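Local coordinates for protein shikimate 5-dehydrogenase AroE (5-dehydroshikimate reductase) (Mycobacterium tuberculosis, PDB 4P4N) that probably catalyses the NADP-dependent interconversion of 3-dehydroshikimate and shikimate, the fourth of seven steps leading to chorismate and on to the aromatic amino acids, at residues 8-13 against 38-43; 76-81 against 95-100; 110-115 against 237-242; 141-146 against 167-172; 207-212 against 230-235. All coordinates share one frame; numbering follows the deposited sequence.

Contact 1 (8-13 against 38-43); sequences AGVLGS and YERIEC
The phenol ring of Tyr-38 lies flat on the backbone of Gly-9: the Gly-9 CA sits 3.5 Å from the ring centroid and 2° off the normal, a CH-pi contact over the centre of the face. Ala-8 CB and the Val-10 amide approach the same ring obliquely, Ala-8 CB coming within 3.7 Å of Tyr-38 CD2. With CG anti to the backbone N (chi1 -172°), the tyrosine reaches back across its partner strand, and the OH beyond Gly-9 hydrogen-bonds Ser-63 OG of strand 61-64. His-24 of helix 20-30 stacks on the ring as well. Five backbone hydrogen bonds join the strands in parallel register, alternating from Glu-39 N to Ala-8 O through to Cys-43 N to Gly-12 O at 2.7 Å. Strand 7-12, helix 20-30 and strand 37-42 form a beta-alpha-beta unit, with 37-42 outermost in the sheet of the substrate-binding domain. Helix 20-30 packs on Ala-8, Tyr-38 and Arg-40 of one face, and the loop before it on Val-10. On the other face Leu-11 and Ile-41 run side by side, Leu-11 CD1 being 3.7 Å from Ile-41 CD1, while Cys-43 CB packs 4.0 Å from Leu-11 CG; helix 48-53 closes over Leu-11 and Cys-43. Where the strands end, Ser-13 OG donates to Glu-42 OE2 on its syn side at 2.5 Å; the glutamate chain, bent at chi2, brings OE2 back to the serine.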
# COMPACT_ATOMS: atom_id res chain seq x y z
N ALA A 8 1.91 20.07 -2.61
CA ALA A 8 1.59 18.67 -2.82
C ALA A 8 0.37 18.36 -1.98
O ALA A 8 -0.21 19.27 -1.35
CB ALA A 8 2.77 17.75 -2.42
N GLY A 9 -0.05 17.10 -1.96
CA GLY A 9 -1.21 16.75 -1.18
C GLY A 9 -1.63 15.31 -1.43
O GLY A 9 -0.88 14.54 -2.06
N VAL A 10 -2.80 14.95 -0.91
CA VAL A 10 -3.31 13.61 -1.10
C VAL A 10 -4.76 13.70 -1.55
O VAL A 10 -5.55 14.49 -1.01
CB VAL A 10 -3.17 12.74 0.17
CG1 VAL A 10 -3.89 13.39 1.37
CG2 VAL A 10 -3.71 11.35 -0.08
N LEU A 11 -5.09 12.93 -2.59
CA LEU A 11 -6.42 12.89 -3.16
C LEU A 11 -7.12 11.59 -2.75
O LEU A 11 -6.59 10.49 -2.98
CB LEU A 11 -6.31 12.93 -4.69
CG LEU A 11 -6.25 14.26 -5.45
CD1 LEU A 11 -5.26 15.22 -4.86
CD2 LEU A 11 -5.90 13.98 -6.91
N GLY A 12 -8.30 11.70 -2.17
CA GLY A 12 -9.03 10.51 -1.79
C GLY A 12 -10.43 10.80 -1.31
O GLY A 12 -10.79 11.96 -1.09
N SER A 13 -11.23 9.75 -1.16
CA SER A 13 -12.56 9.90 -0.59
C SER A 13 -12.94 8.63 0.17
O SER A 13 -13.14 7.57 -0.45
CB SER A 13 -13.59 10.19 -1.67
OG SER A 13 -14.89 10.36 -1.10
N TYR A 38 1.07 20.62 2.10
CA TYR A 38 0.56 19.30 1.72
C TYR A 38 -0.83 19.17 2.29
O TYR A 38 -1.00 19.12 3.51
CB TYR A 38 1.45 18.21 2.29
CG TYR A 38 1.14 16.80 1.81
CD1 TYR A 38 0.11 16.07 2.37
CD2 TYR A 38 1.92 16.20 0.82
CE1 TYR A 38 -0.16 14.78 1.94
CE2 TYR A 38 1.66 14.90 0.40
CZ TYR A 38 0.62 14.20 0.98
OH TYR A 38 0.34 12.90 0.58
N GLU A 39 -1.82 19.11 1.40
CA GLU A 39 -3.20 19.27 1.79
C GLU A 39 -4.01 18.01 1.52
O GLU A 39 -3.75 17.28 0.56
CB GLU A 39 -3.81 20.46 1.03
CG GLU A 39 -3.05 21.76 1.32
CD GLU A 39 -3.52 22.96 0.48
OE1 GLU A 39 -3.56 22.85 -0.77
OE2 GLU A 39 -3.80 24.02 1.09
N ARG A 40 -5.00 17.75 2.38
CA ARG A 40 -5.94 16.66 2.15
C ARG A 40 -7.06 17.16 1.25
O ARG A 40 -7.77 18.10 1.61
CB ARG A 40 -6.54 16.20 3.47
CG ARG A 40 -5.51 15.81 4.53
CD ARG A 40 -6.21 15.39 5.85
NE ARG A 40 -5.22 15.02 6.86
CZ ARG A 40 -4.60 15.89 7.65
NH1 ARG A 40 -4.88 17.19 7.56
NH2 ARG A 40 -3.70 15.46 8.53
N ILE A 41 -7.24 16.51 0.11
CA ILE A 41 -8.23 16.94 -0.87
C ILE A 41 -9.30 15.87 -1.07
O ILE A 41 -9.00 14.76 -1.53
CB ILE A 41 -7.56 17.29 -2.22
CG1 ILE A 41 -6.49 18.37 -2.01
CG2 ILE A 41 -8.60 17.75 -3.25
CD1 ILE A 41 -5.52 18.55 -3.17
N GLU A 42 -10.54 16.19 -0.73
CA GLU A 42 -11.64 15.26 -0.95
C GLU A 42 -11.80 15.04 -2.45
O GLU A 42 -12.10 15.98 -3.20
CB GLU A 42 -12.93 15.81 -0.34
CG GLU A 42 -14.19 15.09 -0.79
CD GLU A 42 -14.34 13.71 -0.18
OE1 GLU A 42 -13.77 13.46 0.90
OE2 GLU A 42 -15.04 12.87 -0.78
N CYS A 43 -11.59 13.82 -2.91
CA CYS A 43 -11.60 13.60 -4.35
C CYS A 43 -11.88 12.15 -4.73
O CYS A 43 -11.12 11.25 -4.35
CB CYS A 43 -10.25 14.04 -4.94
SG CYS A 43 -10.15 13.97 -6.75
O HOH W 1 -0.62 22.01 -0.98

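Contact 2 (76-81 against 95-100); sequences ADERTA and TPHGWR
Glu-78 and Arg-100 lie side by side and end in a salt bridge, Glu-78 OE2 standing 2.6 Å from Arg-100 NE. The oxygen is within the guanidinium plane, at its edge, but the donor comes from above the carboxylate, the two planes being 75° apart; a weak second bond runs from Arg-100 NH2 to the same oxygen. The glutamate is extended, whereas the arginine bends at chi3 (-59°), which turns its NE toward the acid. Thr-95 CG2 lies over one guanidinium face, 3.4 Å above the plane and offset toward the rim. The Thr-80 side chain crosses that of Arg-100 at about a right angle, its CG2 4.2 Å from Arg-100 CD. Trp-99 O accepts two in-plane bonds, from Asp-77 N at 3.1 Å and Glu-78 N at 3.2 Å. Asp-77 OD2 accepts from Trp-99 N at 2.9 Å, on its syn side. Farther out, Gly-98 N donates to Thr-95 OG1, an ST motif, and Thr-80 OG1 bonds Asp-102 OD1 and N-caps helix 81-86. Glu-78 bridges Arg-100 in parallel, and with the backbone bonds of Glu-78 and Thr-80 to Ala-101 this joins edge strand 78-79 to strand 99-102 in the mixed sheet of the substrate-binding domain.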
# COMPACT_ATOMS: atom_id res chain seq x y z
N ALA A 76 -2.40 10.01 -16.13
CA ALA A 76 -0.99 10.26 -16.42
C ALA A 76 -0.71 9.94 -17.88
O ALA A 76 -1.34 9.06 -18.47
CB ALA A 76 -0.11 9.42 -15.53
N ASP A 77 0.24 10.67 -18.45
CA ASP A 77 0.67 10.40 -19.81
C ASP A 77 1.89 9.49 -19.81
O ASP A 77 2.28 8.97 -20.86
CB ASP A 77 0.98 11.70 -20.53
CG ASP A 77 1.73 12.68 -19.67
OD1 ASP A 77 2.97 12.59 -19.62
OD2 ASP A 77 1.07 13.54 -19.03
N GLU A 78 2.47 9.28 -18.63
CA GLU A 78 3.65 8.43 -18.49
C GLU A 78 3.43 7.55 -17.26
O GLU A 78 2.93 8.03 -16.24
CB GLU A 78 4.87 9.34 -18.33
CG GLU A 78 6.17 8.68 -18.02
CD GLU A 78 7.30 9.69 -17.97
OE1 GLU A 78 7.14 10.81 -18.52
OE2 GLU A 78 8.35 9.37 -17.37
N ARG A 79 3.78 6.26 -17.34
CA ARG A 79 3.52 5.36 -16.21
C ARG A 79 4.76 4.50 -15.97
O ARG A 79 5.39 4.06 -16.92
CB ARG A 79 2.31 4.47 -16.50
CG ARG A 79 1.04 5.25 -16.77
CD ARG A 79 0.16 4.59 -17.81
NE ARG A 79 -1.00 5.43 -18.14
CZ ARG A 79 -1.41 5.70 -19.37
NH1 ARG A 79 -0.79 5.18 -20.42
NH2 ARG A 79 -2.47 6.49 -19.55
N THR A 80 5.12 4.28 -14.71
CA THR A 80 6.27 3.42 -14.43
C THR A 80 5.91 1.96 -14.70
O THR A 80 4.73 1.59 -14.67
CB THR A 80 6.74 3.57 -12.99
OG1 THR A 80 5.71 3.11 -12.11
CG2 THR A 80 7.08 5.05 -12.69
N ALA A 81 6.91 1.14 -14.99
CA ALA A 81 6.68 -0.27 -15.25
C ALA A 81 5.94 -0.92 -14.06
O ALA A 81 5.04 -1.73 -14.24
CB ALA A 81 8.01 -0.99 -15.52
N THR A 95 5.75 16.44 -14.55
CA THR A 95 6.89 16.41 -15.46
C THR A 95 6.75 17.62 -16.38
O THR A 95 5.68 18.22 -16.44
CB THR A 95 6.88 15.12 -16.30
OG1 THR A 95 5.82 15.20 -17.28
CG2 THR A 95 6.68 13.89 -15.41
N PRO A 96 7.83 18.00 -17.11
CA PRO A 96 7.77 19.22 -17.93
C PRO A 96 6.50 19.38 -18.77
O PRO A 96 5.90 20.46 -18.78
CB PRO A 96 8.99 19.08 -18.83
CG PRO A 96 9.98 18.41 -17.96
CD PRO A 96 9.19 17.43 -17.10
N HIS A 97 6.08 18.31 -19.44
CA HIS A 97 4.91 18.36 -20.31
C HIS A 97 3.64 17.76 -19.71
O HIS A 97 2.53 18.11 -20.13
CB HIS A 97 5.22 17.68 -21.65
CG HIS A 97 6.08 16.46 -21.52
ND1 HIS A 97 5.90 15.53 -20.52
CD2 HIS A 97 7.14 16.03 -22.25
CE1 HIS A 97 6.80 14.57 -20.64
NE2 HIS A 97 7.57 14.85 -21.68
N GLY A 98 3.77 16.88 -18.72
CA GLY A 98 2.60 16.23 -18.14
C GLY A 98 2.74 15.65 -16.74
O GLY A 98 3.24 16.30 -15.82
N TRP A 99 2.29 14.41 -16.59
CA TRP A 99 2.24 13.74 -15.30
C TRP A 99 2.69 12.30 -15.42
O TRP A 99 2.28 11.59 -16.36
CB TRP A 99 0.81 13.78 -14.76
CG TRP A 99 0.35 15.17 -14.40
CD1 TRP A 99 -0.32 16.05 -15.20
CD2 TRP A 99 0.54 15.82 -13.15
NE1 TRP A 99 -0.55 17.22 -14.52
CE2 TRP A 99 -0.04 17.10 -13.25
CE3 TRP A 99 1.14 15.45 -11.94
CZ2 TRP A 99 -0.03 18.01 -12.19
CZ3 TRP A 99 1.15 16.35 -10.90
CH2 TRP A 99 0.57 17.62 -11.03
N ARG A 100 3.52 11.87 -14.48
CA ARG A 100 3.97 10.49 -14.42
C ARG A 100 3.30 9.79 -13.26
O ARG A 100 3.23 10.33 -12.15
CB ARG A 100 5.49 10.42 -14.23
CG ARG A 100 6.06 9.01 -14.14
CD ARG A 100 7.57 9.05 -13.82
NE ARG A 100 8.31 9.80 -14.83
CZ ARG A 100 8.89 10.98 -14.63
NH1 ARG A 100 8.85 11.55 -13.44
NH2 ARG A 100 9.53 11.58 -15.63

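Contact 3 (110-115 against 237-242); sequences AGALGA and LQMLLH
The backbones come close at two points, Ala-112 CA to Gln-238 CA at 5.3 Å and Gly-111 CA to His-242 CA at 5.6 Å, where helix 236-252 passes the last turn of helix 105-113. At the second point the imidazole of His-242 lies over the peptide between Gly-111 and Ala-112. Gly-111 O is 3.4 Å above the ring plane and Ala-112 N 3.7 Å above it, both offset toward the rim, while Gly-111 CA makes a CH-pi contact 3.9 Å from the centroid, 29° off the normal. The histidine CG stands anti to its own carbonyl carbon (chi1 -76°), which sends the ring toward the neighbouring helix; Phe-245 meets it edge-to-face. In the shikimate dehydrogenase fold two helices of this kind link the substrate-binding and NADP-binding domains: helix 105-113 leads from one sheet into the other, and helix 236-252 leads back to pack on helix 20-30. Beside the ring, Ala-112 CB meets Gln-238 CB at 3.9 Å and Met-239 CG at 4.1 Å, packing the small alanine against the bases of two longer side chains. A water bridges the helices, donating to Ala-112 O at 2.6 Å and to Gln-238 OE1.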
# COMPACT_ATOMS: atom_id res chain seq x y z
N ALA A 110 6.98 -4.22 0.66
CA ALA A 110 8.34 -4.78 0.73
C ALA A 110 9.18 -4.15 1.84
O ALA A 110 9.94 -4.84 2.54
CB ALA A 110 9.04 -4.65 -0.60
N GLY A 111 9.05 -2.84 2.00
CA GLY A 111 9.79 -2.14 3.03
C GLY A 111 9.25 -2.44 4.42
O GLY A 111 10.03 -2.57 5.36
N ALA A 112 7.93 -2.54 4.57
CA ALA A 112 7.37 -2.83 5.89
C ALA A 112 7.80 -4.22 6.37
O ALA A 112 8.03 -4.43 7.56
CB ALA A 112 5.84 -2.70 5.88
N LEU A 113 7.92 -5.17 5.45
CA LEU A 113 8.33 -6.53 5.80
C LEU A 113 9.85 -6.67 5.93
O LEU A 113 10.34 -7.49 6.73
CB LEU A 113 7.81 -7.52 4.77
CG LEU A 113 6.29 -7.69 4.70
CD1 LEU A 113 5.91 -8.55 3.50
CD2 LEU A 113 5.78 -8.31 5.99
N GLY A 114 10.60 -5.90 5.14
CA GLY A 114 12.05 -5.96 5.16
C GLY A 114 12.61 -7.17 4.44
O GLY A 114 13.41 -7.03 3.51
N ALA A 115 12.21 -8.36 4.87
CA ALA A 115 12.58 -9.59 4.18
C ALA A 115 11.45 -10.62 4.24
O ALA A 115 10.60 -10.58 5.13
CB ALA A 115 13.86 -10.18 4.78
N LEU A 237 0.50 1.32 9.51
CA LEU A 237 1.31 2.54 9.61
C LEU A 237 2.68 2.35 8.97
O LEU A 237 3.21 3.28 8.35
CB LEU A 237 1.48 2.96 11.08
CG LEU A 237 0.27 3.66 11.69
CD1 LEU A 237 0.48 3.97 13.18
CD2 LEU A 237 -0.00 4.93 10.91
N GLN A 238 3.25 1.15 9.11
CA GLN A 238 4.54 0.86 8.50
C GLN A 238 4.45 0.85 6.98
O GLN A 238 5.39 1.29 6.30
CB GLN A 238 5.12 -0.47 9.02
CG GLN A 238 5.58 -0.40 10.46
CD GLN A 238 6.75 0.56 10.64
OE1 GLN A 238 7.69 0.58 9.83
NE2 GLN A 238 6.70 1.36 11.68
N MET A 239 3.34 0.36 6.43
CA MET A 239 3.15 0.43 4.99
C MET A 239 3.08 1.87 4.53
O MET A 239 3.67 2.24 3.51
CB MET A 239 1.89 -0.31 4.54
CG MET A 239 2.06 -1.80 4.48
SD MET A 239 0.48 -2.63 4.13
CE MET A 239 0.07 -1.98 2.52
N LEU A 240 2.32 2.67 5.27
CA LEU A 240 2.18 4.10 4.98
C LEU A 240 3.54 4.79 4.99
O LEU A 240 3.81 5.64 4.14
CB LEU A 240 1.30 4.76 6.03
CG LEU A 240 0.88 6.21 5.75
CD1 LEU A 240 -0.12 6.24 4.59
CD2 LEU A 240 0.30 6.87 7.00
N LEU A 241 4.36 4.46 5.97
CA LEU A 241 5.70 5.04 6.07
C LEU A 241 6.51 4.67 4.84
O LEU A 241 7.11 5.52 4.18
CB LEU A 241 6.42 4.54 7.33
CG LEU A 241 7.89 4.94 7.50
CD1 LEU A 241 7.99 6.46 7.70
CD2 LEU A 241 8.57 4.19 8.65
N HIS A 242 6.53 3.38 4.53
CA HIS A 242 7.42 2.92 3.48
C HIS A 242 6.95 3.30 2.07
O HIS A 242 7.77 3.47 1.17
CB HIS A 242 7.71 1.42 3.62
CG HIS A 242 8.69 1.11 4.71
ND1 HIS A 242 10.05 1.04 4.49
CD2 HIS A 242 8.51 0.88 6.04
CE1 HIS A 242 10.67 0.76 5.62
NE2 HIS A 242 9.76 0.66 6.58
O HOH W 2 8.23 -2.52 9.38

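Contact 4 (141-146 against 167-172); sequences VTDITV and ATRFCA
Arg-169 folds over the neighbouring strand to reach Asp-143 and Thr-145. From its CB the chain takes the position between backbone N and carbonyl carbon (chi1 68°), carrying CG to 3.7 Å from Thr-145 OG1; CD stays 4.0 Å from that same oxygen, and a bend at chi3 swings the guanidinium back along strand 141-147. At the tip NH2 donates to Asp-143 OD2 at 2.5 Å and NH1 to Asp-143 OD1 at 2.7 Å, an end-on, two-nitrogen salt bridge. Carboxylate and guanidinium are only 24° apart, and OD1 uses its syn lone pair. NH1 also donates to Thr-145 OG1 at 3.3 Å, so one nitrogen spans two side chains and the rotation of the guanidinium is fixed. The charged group of the buried Asp-143 is thus paired, though Arg-169 itself is exposed. Next along this face Thr-145 CG2 packs on Cys-171 CB at 3.6 Å. The other face carries Ile-144, Val-146, Thr-168 and Phe-170, the last three touching helix 151-163. Five backbone bonds, among them Val-146 N to Arg-169 O, pair the strands 8° from parallel. Strand 141-147, helix 151-163 and strand 167-171 form a beta-alpha-beta unit at one edge of a Rossmann-type sheet, consistent with NADP binding.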
# COMPACT_ATOMS: atom_id res chain seq x y z
N VAL A 141 9.90 -14.08 -2.33
CA VAL A 141 8.89 -15.09 -2.04
C VAL A 141 8.66 -15.92 -3.30
O VAL A 141 8.61 -15.37 -4.40
CB VAL A 141 7.57 -14.44 -1.56
CG1 VAL A 141 6.40 -15.42 -1.61
CG2 VAL A 141 7.74 -13.90 -0.15
N THR A 142 8.54 -17.24 -3.14
CA THR A 142 8.45 -18.16 -4.27
C THR A 142 7.08 -18.81 -4.41
O THR A 142 6.79 -19.47 -5.42
CB THR A 142 9.50 -19.28 -4.13
OG1 THR A 142 9.35 -19.89 -2.84
CG2 THR A 142 10.90 -18.71 -4.25
N ASP A 143 6.24 -18.64 -3.40
CA ASP A 143 4.93 -19.28 -3.39
C ASP A 143 3.95 -18.36 -2.70
O ASP A 143 4.21 -17.92 -1.58
CB ASP A 143 4.99 -20.60 -2.64
CG ASP A 143 3.69 -21.38 -2.72
OD1 ASP A 143 2.75 -21.06 -1.96
OD2 ASP A 143 3.61 -22.32 -3.54
N ILE A 144 2.84 -18.05 -3.35
CA ILE A 144 1.82 -17.20 -2.72
C ILE A 144 0.44 -17.85 -2.80
O ILE A 144 0.05 -18.35 -3.86
CB ILE A 144 1.76 -15.80 -3.36
CG1 ILE A 144 3.01 -15.00 -3.02
CG2 ILE A 144 0.55 -15.02 -2.86
CD1 ILE A 144 2.99 -13.59 -3.58
N THR A 145 -0.28 -17.85 -1.69
CA THR A 145 -1.68 -18.24 -1.70
C THR A 145 -2.54 -17.00 -1.50
O THR A 145 -2.34 -16.24 -0.55
CB THR A 145 -2.01 -19.29 -0.62
OG1 THR A 145 -1.27 -20.48 -0.90
CG2 THR A 145 -3.49 -19.62 -0.63
N VAL A 146 -3.47 -16.79 -2.42
CA VAL A 146 -4.38 -15.66 -2.35
C VAL A 146 -5.69 -16.16 -1.78
O VAL A 146 -6.29 -17.08 -2.33
CB VAL A 146 -4.61 -15.07 -3.74
CG1 VAL A 146 -5.77 -14.07 -3.73
CG2 VAL A 146 -3.34 -14.41 -4.25
N ALA A 167 4.97 -19.00 -7.79
CA ALA A 167 3.95 -20.05 -7.77
C ALA A 167 2.75 -19.53 -6.97
O ALA A 167 2.84 -19.37 -5.76
CB ALA A 167 4.51 -21.32 -7.12
N THR A 168 1.64 -19.24 -7.65
CA THR A 168 0.52 -18.55 -7.02
C THR A 168 -0.78 -19.33 -7.22
O THR A 168 -1.05 -19.85 -8.30
CB THR A 168 0.34 -17.13 -7.61
OG1 THR A 168 1.59 -16.45 -7.61
CG2 THR A 168 -0.64 -16.32 -6.77
N ARG A 169 -1.58 -19.41 -6.16
CA ARG A 169 -2.85 -20.12 -6.24
C ARG A 169 -3.94 -19.38 -5.47
O ARG A 169 -3.66 -18.50 -4.64
CB ARG A 169 -2.70 -21.55 -5.73
CG ARG A 169 -2.44 -21.65 -4.24
CD ARG A 169 -1.96 -23.03 -3.85
NE ARG A 169 -0.68 -23.35 -4.49
CZ ARG A 169 0.50 -23.01 -4.01
NH1 ARG A 169 0.59 -22.33 -2.87
NH2 ARG A 169 1.61 -23.34 -4.66
N PHE A 170 -5.18 -19.73 -5.77
CA PHE A 170 -6.33 -19.21 -5.04
C PHE A 170 -6.79 -20.24 -4.01
O PHE A 170 -6.79 -21.45 -4.28
CB PHE A 170 -7.47 -18.89 -6.01
CG PHE A 170 -8.75 -18.52 -5.33
CD1 PHE A 170 -8.87 -17.31 -4.66
CD2 PHE A 170 -9.84 -19.39 -5.34
CE1 PHE A 170 -10.05 -16.96 -4.03
CE2 PHE A 170 -11.03 -19.05 -4.71
CZ PHE A 170 -11.14 -17.83 -4.06
N CYS A 171 -7.17 -19.74 -2.84
CA CYS A 171 -7.82 -20.56 -1.82
C CYS A 171 -9.04 -19.81 -1.29
O CYS A 171 -8.90 -18.76 -0.68
CB CYS A 171 -6.85 -20.86 -0.67
SG CYS A 171 -7.62 -21.70 0.73
N ALA A 172 -10.23 -20.34 -1.54
CA ALA A 172 -11.44 -19.71 -1.02
C ALA A 172 -11.44 -19.71 0.51
O ALA A 172 -10.86 -20.60 1.13
CB ALA A 172 -12.67 -20.40 -1.55

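Contact 5 (207-212 against 230-235); sequences IPVLLD and GGRVIS
The first torsions of Leu-211 and Ile-234 bring their branches together: Leu-211 extends CG opposite its backbone N (chi1 171°), whereas Ile-234 holds CG1 beside its N (chi1 -51°) and so presents CG2 to the leucine. Leu-211 CD1 lands 3.6 Å from Ile-234 CG2 and equally near Ile-234 O. The CG1 of Ile-234 runs the other way, and its CD1 meets Val-209 CG1 at 3.9 Å. Val-209 in turn lies alongside Arg-232, pointing the same way, with CG1 3.9 Å from the arginine NE. The arginine chain bends at chi3, and its guanidinium is covered on one face by Ile-234 CD1, 3.4 Å above its plane and offset toward the rim; its NH2 bonds Leu-113 O at the end of helix 105-113, which packs against Leu-211 and Ile-234. These strands, parallel to within 13°, belong to the beta-alpha-beta unit of strand 209-212, helix 221-229 and strand 232-234, which ends the parallel sheet of the probable NADP-binding domain. Four backbone bonds hold them, from Arg-232 N to Pro-208 O at 2.9 Å through to Asp-212 N to Ile-234 O at 3.0 Å. On the opposite face Leu-210 CD2 and Val-233 CG1 lie 4.2 Å apart, and both residues touch Val-226 of helix 221-229. Gly-230, with positive phi, closes that helix in a Schellman motif, and Gly-231 CA passes 3.4 Å from Pro-208 O. At the far end Ser-235 OG caps Leu-237 N, and the Asp-212 carboxylate bonds Thr-220 OG1 and Ile-214 N.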
# COMPACT_ATOMS: atom_id res chain seq x y z
N ILE A 207 0.21 -17.62 12.24
CA ILE A 207 1.18 -17.15 11.25
C ILE A 207 2.38 -16.53 11.96
O ILE A 207 2.23 -15.86 12.98
CB ILE A 207 0.53 -16.15 10.25
CG1 ILE A 207 1.39 -15.98 8.99
CG2 ILE A 207 0.28 -14.79 10.90
CD1 ILE A 207 1.26 -17.14 8.01
N PRO A 208 3.59 -16.81 11.46
CA PRO A 208 4.77 -16.25 12.14
C PRO A 208 4.84 -14.72 12.05
O PRO A 208 5.27 -14.08 13.01
CB PRO A 208 5.94 -16.87 11.36
CG PRO A 208 5.38 -18.18 10.85
CD PRO A 208 3.94 -17.85 10.49
N VAL A 209 4.44 -14.15 10.92
CA VAL A 209 4.51 -12.71 10.71
C VAL A 209 3.23 -12.19 10.06
O VAL A 209 2.81 -12.71 9.02
CB VAL A 209 5.69 -12.31 9.77
CG1 VAL A 209 5.81 -10.78 9.68
CG2 VAL A 209 7.00 -12.92 10.24
N LEU A 210 2.63 -11.16 10.66
CA LEU A 210 1.46 -10.49 10.09
C LEU A 210 1.79 -9.07 9.66
O LEU A 210 2.33 -8.29 10.45
CB LEU A 210 0.34 -10.40 11.13
CG LEU A 210 -0.78 -9.40 10.80
CD1 LEU A 210 -1.61 -9.87 9.59
CD2 LEU A 210 -1.68 -9.22 12.02
N LEU A 211 1.45 -8.73 8.42
CA LEU A 211 1.37 -7.34 8.00
C LEU A 211 -0.09 -7.03 7.72
O LEU A 211 -0.67 -7.55 6.76
CB LEU A 211 2.20 -7.09 6.72
CG LEU A 211 2.00 -5.71 6.09
CD1 LEU A 211 2.31 -4.58 7.08
CD2 LEU A 211 2.88 -5.56 4.85
N ASP A 212 -0.70 -6.22 8.59
CA ASP A 212 -2.10 -5.84 8.44
C ASP A 212 -2.15 -4.44 7.83
O ASP A 212 -1.62 -3.49 8.41
CB ASP A 212 -2.79 -5.85 9.81
CG ASP A 212 -4.31 -5.88 9.72
OD1 ASP A 212 -4.88 -5.43 8.70
OD2 ASP A 212 -4.94 -6.35 10.69
N GLY A 230 2.23 -14.43 19.74
CA GLY A 230 3.66 -14.15 19.74
C GLY A 230 4.20 -13.94 18.35
O GLY A 230 5.41 -13.74 18.18
N GLY A 231 3.33 -13.97 17.35
CA GLY A 231 3.78 -13.70 16.00
C GLY A 231 4.23 -12.25 15.91
O GLY A 231 3.84 -11.42 16.73
N ARG A 232 5.06 -11.96 14.92
CA ARG A 232 5.46 -10.59 14.65
C ARG A 232 4.28 -9.86 14.03
O ARG A 232 3.67 -10.34 13.07
CB ARG A 232 6.66 -10.55 13.70
CG ARG A 232 7.26 -9.15 13.48
CD ARG A 232 8.74 -9.21 13.10
NE ARG A 232 8.95 -9.50 11.68
CZ ARG A 232 9.14 -8.57 10.75
NH1 ARG A 232 9.15 -7.29 11.09
NH2 ARG A 232 9.32 -8.92 9.48
N VAL A 233 3.94 -8.70 14.60
CA VAL A 233 2.83 -7.91 14.06
C VAL A 233 3.33 -6.57 13.52
O VAL A 233 4.02 -5.82 14.23
CB VAL A 233 1.72 -7.67 15.10
CG1 VAL A 233 0.63 -6.76 14.50
CG2 VAL A 233 1.11 -9.01 15.55
N ILE A 234 2.96 -6.26 12.29
CA ILE A 234 3.31 -5.00 11.64
C ILE A 234 2.02 -4.28 11.26
O ILE A 234 1.22 -4.81 10.48
CB ILE A 234 4.15 -5.28 10.38
CG1 ILE A 234 5.32 -6.22 10.70
CG2 ILE A 234 4.68 -3.98 9.79
CD1 ILE A 234 5.97 -6.85 9.47
N SER A 235 1.80 -3.08 11.79
CA SER A 235 0.57 -2.35 11.48
C SER A 235 0.63 -1.66 10.12
O SER A 235 1.71 -1.49 9.54
CB SER A 235 0.24 -1.31 12.55
OG SER A 235 0.62 -0.01 12.12

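Two sheets and the helices between them hold all five contacts. Contacts 1 and 2 lie at the two ends of the mixed sheet, their centres about 19 Å apart; contacts 4 and 5 lie at the two ends of the parallel sheet, their centres about 18 Å apart. The centres of contacts 1 and 4 are about 34 Å apart, across the centre of the chain. Contacts 1 and 2 come in series, after which contact 3 encloses 4 and 5 in sequence. Contact 3 stands between the domains and touches only contact 5, about 12 Å between centres, where Met-239 CG packs 3.8 Å from Leu-211 CD1. Helix packing therefore ties the parallel sheet's edge to the linker, consistent with a two-domain dehydrogenase.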